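Local atomic coordinates of beta-L-arabinobiosidase (Bacteroides thetaiotaomicron, PDB entry 5MQR), a protein that probably hydrolyses glycosidic linkages of complex plant pectin, as a multidomain glycosidase of a gut bacterium. Residues Phe510-Met522 with Val545-Tyr558. Sequence-based numbering, arbitrary orientation.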
loop_
_atom_site.group_PDB
_atom_site.type_symbol
_atom_site.label_atom_id
_atom_site.label_comp_id
_atom_site.label_asym_id
_atom_site.label_seq_id
_atom_site.Cartn_x
_atom_site.Cartn_y
_atom_site.Cartn_z
ATOM N N PHE A 510 -28.552 24.613 -8.394
ATOM C CA PHE A 510 -27.764 23.502 -7.883
ATOM C C PHE A 510 -28.686 22.310 -8.034
ATOM O O PHE A 510 -29.761 22.278 -7.420
ATOM C CB PHE A 510 -27.384 23.773 -6.419
ATOM C CG PHE A 510 -26.465 22.748 -5.793
ATOM C CD1 PHE A 510 -25.434 22.142 -6.507
ATOM C CD2 PHE A 510 -26.618 22.418 -4.449
ATOM C CE1 PHE A 510 -24.586 21.214 -5.893
ATOM C CE2 PHE A 510 -25.787 21.478 -3.838
ATOM C CZ PHE A 510 -24.758 20.886 -4.561
ATOM N N ARG A 511 -28.320 21.364 -8.894
ATOM C CA ARG A 511 -29.219 20.240 -9.210
ATOM C C ARG A 511 -28.527 18.894 -9.212
ATOM O O ARG A 511 -27.301 18.812 -9.325
ATOM C CB ARG A 511 -29.895 20.461 -10.556
ATOM C CG ARG A 511 -28.944 20.490 -11.750
ATOM C CD ARG A 511 -29.696 20.740 -13.070
ATOM N NE ARG A 511 -28.841 20.458 -14.238
ATOM C CZ ARG A 511 -29.262 20.359 -15.502
ATOM N NH1 ARG A 511 -30.554 20.519 -15.823
ATOM N NH2 ARG A 511 -28.379 20.102 -16.460
HETATM N N MSE A 512 -29.332 17.843 -9.088
HETATM C CA MSE A 512 -28.847 16.467 -9.054
HETATM C C MSE A 512 -29.414 15.671 -10.214
HETATM O O MSE A 512 -30.626 15.737 -10.473
HETATM C CB MSE A 512 -29.295 15.863 -7.735
HETATM C CG MSE A 512 -29.043 14.362 -7.741
HETATM SE SE MSE A 512 -28.965 13.728 -5.866
HETATM C CE MSE A 512 -30.721 14.316 -5.322
ATOM N N LYS A 513 -28.569 14.881 -10.884
ATOM C CA LYS A 513 -29.036 14.052 -11.986
ATOM C C LYS A 513 -29.643 12.766 -11.427
ATOM O O LYS A 513 -28.945 12.012 -10.752
ATOM C CB LYS A 513 -27.878 13.736 -12.926
ATOM C CG LYS A 513 -28.260 12.950 -14.176
ATOM C CD LYS A 513 -27.115 12.900 -15.186
ATOM C CE LYS A 513 -27.487 12.160 -16.461
ATOM N NZ LYS A 513 -28.683 12.741 -17.123
ATOM N N GLY A 514 -30.927 12.522 -11.710
ATOM C CA GLY A 514 -31.605 11.284 -11.321
ATOM C C GLY A 514 -31.774 10.190 -12.387
ATOM O O GLY A 514 -32.188 9.077 -12.075
ATOM N N GLY A 515 -31.416 10.487 -13.626
ATOM C CA GLY A 515 -31.660 9.622 -14.783
ATOM C C GLY A 515 -31.699 10.572 -15.967
ATOM O O GLY A 515 -30.803 11.427 -16.103
ATOM N N SER A 516 -32.743 10.479 -16.793
ATOM C CA SER A 516 -32.916 11.455 -17.877
ATOM C C SER A 516 -33.272 12.848 -17.335
ATOM O O SER A 516 -32.987 13.847 -17.991
ATOM C CB SER A 516 -33.960 10.985 -18.907
ATOM O OG SER A 516 -35.145 10.551 -18.278
ATOM N N ARG A 517 -33.894 12.893 -16.156
ATOM C CA ARG A 517 -34.288 14.123 -15.495
ATOM C C ARG A 517 -33.408 14.486 -14.305
ATOM O O ARG A 517 -32.569 13.696 -13.848
ATOM C CB ARG A 517 -35.738 13.996 -15.039
ATOM C CG ARG A 517 -36.692 13.770 -16.197
ATOM C CD ARG A 517 -38.124 13.917 -15.751
ATOM N NE ARG A 517 -39.018 13.398 -16.773
ATOM C CZ ARG A 517 -39.407 14.039 -17.879
ATOM N NH1 ARG A 517 -38.991 15.281 -18.164
ATOM N NH2 ARG A 517 -40.232 13.421 -18.726
ATOM N N PHE A 518 -33.624 15.703 -13.820
ATOM C CA PHE A 518 -32.841 16.302 -12.761
ATOM C C PHE A 518 -33.724 16.746 -11.627
ATOM O O PHE A 518 -34.876 17.090 -11.827
ATOM C CB PHE A 518 -32.127 17.523 -13.299
ATOM C CG PHE A 518 -31.006 17.200 -14.229
ATOM C CD1 PHE A 518 -31.251 16.962 -15.573
ATOM C CD2 PHE A 518 -29.710 17.146 -13.767
ATOM C CE1 PHE A 518 -30.211 16.682 -16.446
ATOM C CE2 PHE A 518 -28.656 16.861 -14.632
ATOM C CZ PHE A 518 -28.911 16.630 -15.972
ATOM N N ALA A 519 -33.175 16.726 -10.427
ATOM C CA ALA A 519 -33.832 17.340 -9.280
ATOM C C ALA A 519 -33.194 18.698 -9.066
ATOM O O ALA A 519 -31.998 18.798 -8.835
ATOM C CB ALA A 519 -33.670 16.470 -8.050
ATOM N N ASN A 520 -33.985 19.745 -9.195
ATOM C CA ASN A 520 -33.520 21.070 -8.835
ATOM C C ASN A 520 -33.595 21.183 -7.313
ATOM O O ASN A 520 -34.677 21.133 -6.736
ATOM C CB ASN A 520 -34.378 22.112 -9.520
ATOM C CG ASN A 520 -34.190 22.111 -11.034
ATOM O OD1 ASN A 520 -33.273 21.481 -11.588
ATOM N ND2 ASN A 520 -35.055 22.832 -11.713
HETATM N N MSE A 521 -32.441 21.276 -6.670
HETATM C CA MSE A 521 -32.379 21.295 -5.217
HETATM C C MSE A 521 -32.553 22.711 -4.693
HETATM O O MSE A 521 -33.325 22.922 -3.781
HETATM C CB MSE A 521 -31.060 20.662 -4.768
HETATM C CG MSE A 521 -30.916 19.210 -5.228
HETATM SE SE MSE A 521 -29.301 18.428 -4.451
HETATM C CE MSE A 521 -28.023 19.272 -5.675
HETATM N N MSE A 522 -31.838 23.680 -5.262
HETATM C CA MSE A 522 -31.933 25.081 -4.819
HETATM C C MSE A 522 -31.346 26.022 -5.830
HETATM O O MSE A 522 -30.630 25.584 -6.734
HETATM C CB MSE A 522 -31.174 25.279 -3.496
HETATM C CG MSE A 522 -29.685 24.939 -3.606
HETATM SE SE MSE A 522 -28.780 25.063 -1.853
HETATM C CE MSE A 522 -28.855 26.999 -1.506
ATOM N N VAL A 545 -28.564 14.669 -0.367
ATOM C CA VAL A 545 -27.691 15.827 -0.381
ATOM C C VAL A 545 -28.215 16.829 0.638
ATOM O O VAL A 545 -29.423 17.087 0.717
ATOM C CB VAL A 545 -27.586 16.441 -1.788
ATOM C CG1 VAL A 545 -26.842 17.758 -1.763
ATOM C CG2 VAL A 545 -26.854 15.470 -2.702
ATOM N N TYR A 546 -27.297 17.346 1.444
ATOM C CA TYR A 546 -27.628 18.349 2.434
ATOM C C TYR A 546 -26.836 19.603 2.115
ATOM O O TYR A 546 -25.668 19.537 1.722
ATOM C CB TYR A 546 -27.279 17.862 3.841
ATOM C CG TYR A 546 -28.030 16.614 4.293
ATOM C CD1 TYR A 546 -27.602 15.336 3.929
ATOM C CD2 TYR A 546 -29.166 16.719 5.100
ATOM C CE1 TYR A 546 -28.299 14.198 4.352
ATOM C CE2 TYR A 546 -29.854 15.598 5.538
ATOM C CZ TYR A 546 -29.427 14.348 5.153
ATOM O OH TYR A 546 -30.146 13.267 5.589
ATOM N N VAL A 547 -27.484 20.746 2.289
ATOM C CA VAL A 547 -26.812 22.017 2.215
ATOM C C VAL A 547 -27.085 22.772 3.504
ATOM O O VAL A 547 -28.263 22.957 3.903
ATOM C CB VAL A 547 -27.273 22.823 0.995
ATOM C CG1 VAL A 547 -26.726 24.255 1.061
ATOM C CG2 VAL A 547 -26.830 22.113 -0.284
ATOM N N ASP A 548 -25.994 23.203 4.147
ATOM C CA ASP A 548 -26.068 23.942 5.423
ATOM C C ASP A 548 -26.944 23.200 6.435
ATOM O O ASP A 548 -27.740 23.798 7.133
ATOM C CB ASP A 548 -26.575 25.385 5.203
ATOM C CG ASP A 548 -25.656 26.211 4.288
ATOM O OD1 ASP A 548 -24.448 25.913 4.220
ATOM O OD2 ASP A 548 -26.142 27.189 3.662
ATOM N N GLY A 549 -26.805 21.884 6.484
ATOM C CA GLY A 549 -27.554 21.066 7.429
ATOM C C GLY A 549 -28.976 20.653 7.040
ATOM O O GLY A 549 -29.580 19.888 7.762
ATOM N N LYS A 550 -29.505 21.126 5.909
ATOM C CA LYS A 550 -30.867 20.786 5.487
ATOM C C LYS A 550 -30.882 19.924 4.243
ATOM O O LYS A 550 -30.178 20.206 3.281
ATOM C CB LYS A 550 -31.682 22.058 5.269
ATOM C CG LYS A 550 -32.194 22.608 6.602
ATOM C CD LYS A 550 -32.159 24.131 6.715
ATOM C CE LYS A 550 -32.372 24.539 8.173
ATOM N NZ LYS A 550 -32.767 25.972 8.254
ATOM N N ARG A 551 -31.718 18.890 4.256
ATOM C CA ARG A 551 -31.829 18.026 3.105
ATOM C C ARG A 551 -32.518 18.733 1.954
ATOM O O ARG A 551 -33.593 19.271 2.107
ATOM C CB ARG A 551 -32.543 16.708 3.420
ATOM C CG ARG A 551 -32.067 15.623 2.444
ATOM C CD ARG A 551 -32.656 14.262 2.721
ATOM N NE ARG A 551 -34.117 14.294 2.600
ATOM C CZ ARG A 551 -34.899 13.221 2.685
ATOM N NH1 ARG A 551 -34.371 12.006 2.869
ATOM N NH2 ARG A 551 -36.219 13.361 2.578
ATOM N N VAL A 552 -31.859 18.738 0.801
ATOM C CA VAL A 552 -32.373 19.403 -0.402
ATOM C C VAL A 552 -32.564 18.465 -1.606
ATOM O O VAL A 552 -33.153 18.855 -2.603
ATOM C CB VAL A 552 -31.477 20.596 -0.782
ATOM C CG1 VAL A 552 -31.596 21.698 0.281
ATOM C CG2 VAL A 552 -30.023 20.155 -1.004
ATOM N N GLY A 553 -32.111 17.230 -1.499
ATOM C CA GLY A 553 -32.208 16.307 -2.609
ATOM C C GLY A 553 -32.106 14.870 -2.152
ATOM O O GLY A 553 -31.274 14.547 -1.298
ATOM N N LEU A 554 -32.999 14.035 -2.697
ATOM C CA LEU A 554 -32.925 12.574 -2.624
ATOM C C LEU A 554 -33.214 11.977 -4.021
ATOM O O LEU A 554 -34.201 12.314 -4.670
ATOM C CB LEU A 554 -33.935 12.034 -1.602
ATOM C CG LEU A 554 -34.215 10.510 -1.570
ATOM C CD1 LEU A 554 -32.961 9.713 -1.283
ATOM C CD2 LEU A 554 -35.295 10.143 -0.551
ATOM N N ARG A 555 -32.354 11.083 -4.468
ATOM C CA ARG A 555 -32.558 10.401 -5.741
ATOM C C ARG A 555 -31.899 9.057 -5.730
ATOM O O ARG A 555 -30.969 8.828 -4.995
ATOM C CB ARG A 555 -31.978 11.222 -6.907
ATOM C CG ARG A 555 -32.878 12.297 -7.498
ATOM C CD ARG A 555 -34.213 11.738 -7.980
ATOM N NE ARG A 555 -35.067 12.749 -8.594
ATOM C CZ ARG A 555 -35.820 13.642 -7.937
ATOM N NH1 ARG A 555 -35.823 13.705 -6.608
ATOM N NH2 ARG A 555 -36.568 14.506 -8.628
HETATM N N MSE A 556 -32.347 8.187 -6.605
HETATM C CA MSE A 556 -31.655 6.940 -6.857
HETATM C C MSE A 556 -30.397 7.288 -7.641
HETATM O O MSE A 556 -30.313 8.320 -8.304
HETATM C CB MSE A 556 -32.561 5.969 -7.622
HETATM C CG MSE A 556 -33.944 5.739 -6.995
HETATM SE SE MSE A 556 -33.793 4.987 -5.194
HETATM C CE MSE A 556 -33.044 3.229 -5.562
ATOM N N PHE A 557 -29.387 6.443 -7.540
ATOM C CA PHE A 557 -28.266 6.517 -8.458
ATOM C C PHE A 557 -28.789 6.425 -9.904
ATOM O O PHE A 557 -29.676 5.614 -10.186
ATOM C CB PHE A 557 -27.320 5.332 -8.285
ATOM C CG PHE A 557 -26.522 5.315 -7.010
ATOM C CD1 PHE A 557 -26.513 6.383 -6.094
ATOM C CD2 PHE A 557 -25.725 4.191 -6.739
ATOM C CE1 PHE A 557 -25.753 6.317 -4.939
ATOM C CE2 PHE A 557 -24.954 4.133 -5.588
ATOM C CZ PHE A 557 -24.972 5.195 -4.683
ATOM N N TYR A 558 -28.232 7.231 -10.813
ATOM C CA TYR A 558 -28.558 7.063 -12.221
ATOM C C TYR A 558 -27.779 5.917 -12.888
ATOM O O TYR A 558 -28.185 5.459 -13.943
ATOM C CB TYR A 558 -28.482 8.382 -12.998
ATOM C CG TYR A 558 -27.127 8.939 -13.361
ATOM C CD1 TYR A 558 -26.472 8.538 -14.529
ATOM C CD2 TYR A 558 -26.548 9.950 -12.604
ATOM C CE1 TYR A 558 -25.270 9.094 -14.899
ATOM C CE2 TYR A 558 -25.345 10.522 -12.971
ATOM C CZ TYR A 558 -24.714 10.093 -14.119
ATOM O OH TYR A 558 -23.535 10.676 -14.482
HETATM O O HOH W 1 -28.338 10.178 -8.979
HETATM O O HOH W 2 -33.384 8.787 -9.517
HETATM O O HOH W 3 -36.504 14.838 -11.714
HETATM O O HOH W 4 -35.010 20.891 -2.680
#
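K513 lies across one face of the Y558 ring at about a right angle. Its CD stands 3.9 Å from the ring centroid, a CH-pi contact. The chain has CG anti to the backbone N (chi1 -176°), is extended to CE and bends at the last torsion (chi4 57°). K513 NZ thus ends above the same ring, too far for more than a weak cation-pi attraction, and hydrogen-bonds G515 O at 2.7 Å. With an alanine in place of K513, the Y558 face would probably lose its aliphatic cover and G515 O its ammonium partner. R555 lays one guanidinium face over the methyl of A519, with R555 NH2 3.5 Å from A519 CB. Its NH1 bonds the carbonyl of L554, and water 3 joins NH2 to F518 O. In selenomethionine M512 the bend at chi3 (58°) puts CE 3.5 Å from G553 C. M521 SE packs on V545 CG1 at 3.7 Å, while M522 and V547 meet tip to tip. No direct hydrogen bond crosses; waters 1 and 4 bridge backbone carbonyls instead. Side chains pack between two hairpins, each with a classic beta bulge. Strand 518-523 is outermost in a mixed sheet, next to 509-513; strand 542-547 pairs with 530-537 in a second, antiparallel sheet, with 550-556 on its other side.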